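Local coordinates for protein isoaspartyl dipeptidase (Fervidobacterium islandicum, PDB 7CDH) that probably hydrolyses isoaspartyl (beta-aspartyl) dipeptides as a zinc-dependent amidohydrolase-family peptidase, an activity associated with protein repair, at residues A[20-23]-A[27-30]; A[8-11]-A[15-18]. One frame throughout, in Å; residues are numbered along the deposited sequence.

Overall arrangement
Two successive beta hairpins near the start of the chain illustrate how an accessory beta domain can be assembled from short, local pairings. Interaction 2 (8-11 with 15-18) closes before interaction 1 (20-23 with 27-30) opens, and their centres lie about 13 Å apart. They touch where Ile16 CD1 meets Val30 CG1 at 3.8 Å. Each centre is some 23 to 24 Å from the centre of the chain. None of their residues is a zinc ligand; the metals are held by His61, His63, Glu156, His195, His224 and Asp285. Both hairpins probably belong to the smaller beta domain that accompanies the TIM barrel in amidohydrolases of this type.

Interaction 1 of 2, residues A[20-23]-A[27-30]; sequences DVIF and VIHV
Ile22 meets both Ile28 and His29, a textbook case of a classic beta bulge, in which two residues of one strand face a single residue of its antiparallel neighbour. The carbonyl oxygen of Ile22 is gripped twice, by Ile28 N at 2.7 Å and by His29 N at 3.2 Å, each donor tilted modestly from the carbonyl plane. The return bond runs from Ile22 N to His29 O at 3.0 Å. This is the tightly packed part: Ile22 and His29 run side by side, and Ile22 CD1 reaches the imidazole at its edge, 3.5 Å from His29 CD2. With CG anti to the backbone N (chi1 -178°), the histidine is laid alongside that methyl.

On the other face the valines meet more loosely. Val21 CG1 touches Val27 CG1 at 4.1 Å, whereas its approach to Val30 CG2 is 4.5 Å. Solvent reaches the hairpin at His29 and Val30, both partly exposed, while Ile22 and Ile28 are buried.

Phe354 of strand 354-358 packs on Val21 and Val27 and meets the Phe23 ring edge-to-face. Strand 2-6 flanks strand 19-23 across from strand 27-31, Asp20 is held by a hydrogen bond from Asn7 N and a salt bridge to Lys6, and Pro40 of the second subunit packs on Ile22 and His29.

Interaction 2 of 2, residues A[8-11]-A[15-18]; sequences AKVF and YIGK
Tyr15 lays its ring obliquely against that of Phe11, the planes inclined at 54°, and reaches on to Lys9, a compact example of how an exposed aromatic can bridge alternate residues of a partner strand. Its CG stands anti to the backbone N (chi1 179°), which sends the ring along the opposing strand. CB begins the path, 3.9 Å from Phe11 CE2. CG meets the same carbon. Next along the near rim, CD1 sits over one face of the phenylalanine ring, off its centre, at 3.4 Å from Phe11 CZ. CE1 marks the handover, lying 4.0 Å from Lys9 CB, which approaches the tyrosine ring at its edge. At the tip, OH rests 3.7 Å from Lys9 CG, so even the phenol oxygen meets lysine aliphatic carbon. Gly17 N lies over the centre of one face of the same ring.

Behind these side chains two backbone bonds tie the strands. Ile16 N bonds to Val10 O at 3.1 Å, and Val10 N to Gly17 O at 3.0 Å. The register slips by one between Lys9 and Phe11, a beta bulge, and Gly17 takes a positive phi there. Val10 CB packs against Ile16 CG1 at 3.9 Å.

An alanine at Phe11 would remove the ring face beneath Tyr15 CD1 and is likely to leave the tyrosine ring freer to turn, with Lys9 along its edge and Gly17 N over a face still in contact. Strand 51-59 lies beside strand 8-11 as its parallel neighbour, joined by backbone bonds to Leu51 and Leu53. The chemistry is therefore divided: backbone polarity is shared between the hairpin partner and strand 51-59, aromatic and aliphatic carbon fills the face of Lys9, Phe11 and Tyr15, and the charge of Lys9 is answered by a salt bridge to Glu359, outside the hairpin.

Interaction 1 of 2, residues A[20-23]-A[27-30]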
ATOM      1  N   ASP A  20      20.978 -16.940 -54.581  1.00 48.89           N
ATOM      2  CA  ASP A  20      21.881 -15.922 -54.000  1.00 55.60           C
ATOM      3  C   ASP A  20      21.019 -14.987 -53.140  1.00 50.88           C
ATOM      4  O   ASP A  20      19.880 -14.682 -53.570  1.00 48.99           O
ATOM      5  CB  ASP A  20      22.675 -15.247 -55.120  1.00 56.67           C
ATOM      6  CG  ASP A  20      23.887 -16.054 -55.574  1.00 70.30           C
ATOM      7  OD1 ASP A  20      24.013 -17.262 -55.140  1.00 63.05           O
ATOM      8  OD2 ASP A  20      24.724 -15.470 -56.343  1.00 72.29           O
ATOM      9  N   VAL A  21      21.532 -14.612 -51.964  1.00 48.04           N
ATOM     10  CA  VAL A  21      20.804 -13.791 -50.949  1.00 51.61           C
ATOM     11  C   VAL A  21      21.591 -12.514 -50.667  1.00 46.53           C
ATOM     12  O   VAL A  21      22.771 -12.623 -50.262  1.00 40.49           O
ATOM     13  CB  VAL A  21      20.520 -14.554 -49.642  1.00 52.90           C
ATOM     14  CG1 VAL A  21      19.536 -13.766 -48.804  1.00 55.60           C
ATOM     15  CG2 VAL A  21      19.973 -15.959 -49.875  1.00 54.21           C
ATOM     16  N   ILE A  22      20.950 -11.369 -50.926  1.00 48.59           N
ATOM     17  CA  ILE A  22      21.476  -9.996 -50.665  1.00 54.98           C
ATOM     18  C   ILE A  22      20.721  -9.428 -49.460  1.00 51.56           C
ATOM     19  O   ILE A  22      19.472  -9.412 -49.507  1.00 46.41           O
ATOM     20  CB  ILE A  22      21.295  -9.098 -51.901  1.00 57.16           C
ATOM     21  CG1 ILE A  22      21.764  -9.777 -53.186  1.00 68.11           C
ATOM     22  CG2 ILE A  22      22.003  -7.772 -51.705  1.00 57.28           C
ATOM     23  CD1 ILE A  22      20.825  -9.566 -54.347  1.00 75.78           C
ATOM     24  N   PHE A  23      21.434  -8.956 -48.437  1.00 47.60           N
ATOM     25  CA  PHE A  23      20.818  -8.484 -47.166  1.00 50.76           C
ATOM     26  C   PHE A  23      21.652  -7.352 -46.534  1.00 46.19           C
ATOM     27  O   PHE A  23      22.871  -7.276 -46.762  1.00 39.44           O
ATOM     28  CB  PHE A  23      20.625  -9.677 -46.222  1.00 47.62           C
ATOM     29  CG  PHE A  23      21.898 -10.424 -45.917  1.00 44.59           C
ATOM     30  CD1 PHE A  23      22.351 -11.421 -46.754  1.00 46.88           C
ATOM     31  CD2 PHE A  23      22.651 -10.124 -44.801  1.00 47.22           C
ATOM     32  CE1 PHE A  23      23.523 -12.098 -46.479  1.00 47.98           C
ATOM     33  CE2 PHE A  23      23.828 -10.800 -44.522  1.00 46.25           C
ATOM     34  CZ  PHE A  23      24.262 -11.788 -45.362  1.00 51.44           C
ATOM     35  N   VAL A  27      16.482  -8.928 -45.493  1.00 53.76           N
ATOM     36  CA  VAL A  27      16.749  -9.558 -46.820  1.00 47.62           C
ATOM     37  C   VAL A  27      16.279  -8.599 -47.910  1.00 42.53           C
ATOM     38  O   VAL A  27      15.068  -8.228 -47.913  1.00 38.12           O
ATOM     39  CB  VAL A  27      16.049 -10.916 -46.981  1.00 47.30           C
ATOM     40  CG1 VAL A  27      16.176 -11.387 -48.431  1.00 50.78           C
ATOM     41  CG2 VAL A  27      16.609 -11.948 -46.015  1.00 44.77           C
ATOM     42  N   ILE A  28      17.200  -8.231 -48.798  1.00 46.51           N
ATOM     43  CA  ILE A  28      16.955  -7.287 -49.923  1.00 50.92           C
ATOM     44  C   ILE A  28      16.434  -8.050 -51.152  1.00 52.97           C
ATOM     45  O   ILE A  28      15.535  -7.505 -51.806  1.00 56.72           O
ATOM     46  CB  ILE A  28      18.217  -6.469 -50.236  1.00 54.93           C
ATOM     47  CG1 ILE A  28      18.459  -5.405 -49.161  1.00 58.15           C
ATOM     48  CG2 ILE A  28      18.119  -5.848 -51.620  1.00 53.49           C
ATOM     49  CD1 ILE A  28      19.873  -4.881 -49.137  1.00 59.66           C
ATOM     50  N   HIS A  29      16.981  -9.234 -51.459  1.00 56.81           N
ATOM     51  CA  HIS A  29      16.721  -9.983 -52.722  1.00 57.59           C
ATOM     52  C   HIS A  29      17.171 -11.446 -52.620  1.00 49.23           C
ATOM     53  O   HIS A  29      18.326 -11.720 -52.235  1.00 46.94           O
ATOM     54  CB  HIS A  29      17.385  -9.255 -53.905  1.00 65.14           C
ATOM     55  CG  HIS A  29      17.143  -9.907 -55.224  1.00 68.48           C
ATOM     56  ND1 HIS A  29      15.897  -9.871 -55.842  1.00 69.58           N
ATOM     57  CD2 HIS A  29      17.958 -10.623 -56.029  1.00 62.73           C
ATOM     58  CE1 HIS A  29      15.958 -10.538 -56.976  1.00 64.78           C
ATOM     59  NE2 HIS A  29      17.214 -11.009 -57.110  1.00 69.61           N
ATOM     60  N   VAL A  30      16.274 -12.361 -52.953  1.00 48.55           N
ATOM     61  CA  VAL A  30      16.628 -13.786 -53.217  1.00 61.15           C
ATOM     62  C   VAL A  30      16.534 -14.010 -54.735  1.00 60.35           C
ATOM     63  O   VAL A  30      15.525 -13.589 -55.343  1.00 58.07           O
ATOM     64  CB  VAL A  30      15.729 -14.759 -52.423  1.00 55.65           C
ATOM     65  CG1 VAL A  30      16.195 -16.201 -52.554  1.00 46.80           C
ATOM     66  CG2 VAL A  30      15.659 -14.369 -50.955  1.00 58.99           C
TER

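Interaction 2 of 2, residues A[8-11]-A[15-18]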
ATOM      1  N   ALA A   8      24.874 -21.218 -52.220  1.00 48.80           N
ATOM      2  CA  ALA A   8      24.254 -22.128 -51.235  1.00 50.17           C
ATOM      3  C   ALA A   8      22.954 -22.693 -51.806  1.00 48.15           C
ATOM      4  O   ALA A   8      22.290 -22.037 -52.655  1.00 48.94           O
ATOM      5  CB  ALA A   8      24.033 -21.428 -49.923  1.00 49.66           C
ATOM      6  N   LYS A   9      22.577 -23.870 -51.337  1.00 41.64           N
ATOM      7  CA  LYS A   9      21.207 -24.373 -51.560  1.00 47.77           C
ATOM      8  C   LYS A   9      20.358 -23.758 -50.456  1.00 46.54           C
ATOM      9  O   LYS A   9      20.681 -23.938 -49.303  1.00 47.53           O
ATOM     10  CB  LYS A   9      21.194 -25.906 -51.541  1.00 60.15           C
ATOM     11  CG  LYS A   9      21.805 -26.577 -52.763  1.00 56.84           C
ATOM     12  CD  LYS A   9      22.729 -27.724 -52.431  1.00 67.80           C
ATOM     13  CE  LYS A   9      24.018 -27.640 -53.221  1.00 76.97           C
ATOM     14  NZ  LYS A   9      24.720 -28.939 -53.273  1.00 83.35           N
ATOM     15  N   VAL A  10      19.314 -23.034 -50.795  1.00 46.93           N
ATOM     16  CA  VAL A  10      18.551 -22.267 -49.782  1.00 40.99           C
ATOM     17  C   VAL A  10      17.291 -23.037 -49.385  1.00 46.53           C
ATOM     18  O   VAL A  10      16.518 -23.436 -50.292  1.00 46.09           O
ATOM     19  CB  VAL A  10      18.233 -20.893 -50.352  1.00 40.79           C
ATOM     20  CG1 VAL A  10      17.335 -20.096 -49.420  1.00 48.46           C
ATOM     21  CG2 VAL A  10      19.525 -20.166 -50.668  1.00 40.73           C
ATOM     22  N   PHE A  11      17.087 -23.237 -48.077  1.00 44.55           N
ATOM     23  CA  PHE A  11      15.790 -23.679 -47.510  1.00 42.21           C
ATOM     24  C   PHE A  11      15.174 -22.493 -46.781  1.00 42.68           C
ATOM     25  O   PHE A  11      15.769 -21.973 -45.852  1.00 50.64           O
ATOM     26  CB  PHE A  11      15.964 -24.860 -46.572  1.00 40.53           C
ATOM     27  CG  PHE A  11      16.530 -26.100 -47.198  1.00 39.65           C
ATOM     28  CD1 PHE A  11      17.875 -26.201 -47.499  1.00 44.70           C
ATOM     29  CD2 PHE A  11      15.719 -27.193 -47.442  1.00 46.59           C
ATOM     30  CE1 PHE A  11      18.400 -27.367 -48.039  1.00 43.95           C
ATOM     31  CE2 PHE A  11      16.243 -28.358 -47.975  1.00 43.34           C
ATOM     32  CZ  PHE A  11      17.581 -28.441 -48.278  1.00 42.15           C
ATOM     33  N   TYR A  15      12.373 -25.673 -49.948  1.00 43.48           N
ATOM     34  CA  TYR A  15      13.612 -25.843 -50.745  1.00 47.74           C
ATOM     35  C   TYR A  15      13.444 -25.092 -52.073  1.00 44.12           C
ATOM     36  O   TYR A  15      12.499 -25.380 -52.813  1.00 41.19           O
ATOM     37  CB  TYR A  15      13.923 -27.321 -50.972  1.00 48.85           C
ATOM     38  CG  TYR A  15      15.163 -27.524 -51.795  1.00 56.12           C
ATOM     39  CD1 TYR A  15      16.407 -27.302 -51.243  1.00 60.73           C
ATOM     40  CD2 TYR A  15      15.097 -27.883 -53.128  1.00 61.10           C
ATOM     41  CE1 TYR A  15      17.562 -27.452 -51.985  1.00 67.35           C
ATOM     42  CE2 TYR A  15      16.246 -28.046 -53.886  1.00 59.14           C
ATOM     43  CZ  TYR A  15      17.482 -27.834 -53.310  1.00 60.92           C
ATOM     44  OH  TYR A  15      18.635 -28.000 -54.010  1.00 63.09           O
ATOM     45  N   ILE A  16      14.301 -24.111 -52.334  1.00 42.14           N
ATOM     46  CA  ILE A  16      14.263 -23.312 -53.596  1.00 40.62           C
ATOM     47  C   ILE A  16      15.605 -23.467 -54.331  1.00 40.15           C
ATOM     48  O   ILE A  16      15.856 -22.675 -55.253  1.00 40.44           O
ATOM     49  CB  ILE A  16      13.906 -21.844 -53.305  1.00 38.97           C
ATOM     50  CG1 ILE A  16      14.977 -21.124 -52.479  1.00 40.03           C
ATOM     51  CG2 ILE A  16      12.545 -21.756 -52.652  1.00 37.04           C
ATOM     52  CD1 ILE A  16      14.699 -19.645 -52.333  1.00 43.56           C
ATOM     53  N   GLY A  17      16.424 -24.442 -53.912  1.00 40.01           N
ATOM     54  CA  GLY A  17      17.701 -24.812 -54.550  1.00 45.02           C
ATOM     55  C   GLY A  17      18.706 -23.686 -54.587  1.00 46.30           C
ATOM     56  O   GLY A  17      18.666 -22.850 -53.688  1.00 53.67           O
ATOM     57  N   LYS A  18      19.631 -23.716 -55.553  1.00 50.38           N
ATOM     58  CA  LYS A  18      20.807 -22.806 -55.602  1.00 54.60           C
ATOM     59  C   LYS A  18      20.321 -21.382 -55.901  1.00 56.09           C
ATOM     60  O   LYS A  18      19.789 -21.141 -57.007  1.00 54.09           O
ATOM     61  CB  LYS A  18      21.886 -23.329 -56.553  1.00 62.12           C
ATOM     62  CG  LYS A  18      22.994 -24.120 -55.858  1.00 69.68           C
ATOM     63  CD  LYS A  18      24.239 -24.331 -56.687  1.00 77.22           C
ATOM     64  CE  LYS A  18      24.007 -25.327 -57.806  1.00 84.65           C
ATOM     65  NZ  LYS A  18      24.936 -25.111 -58.942  1.00 87.22           N
TER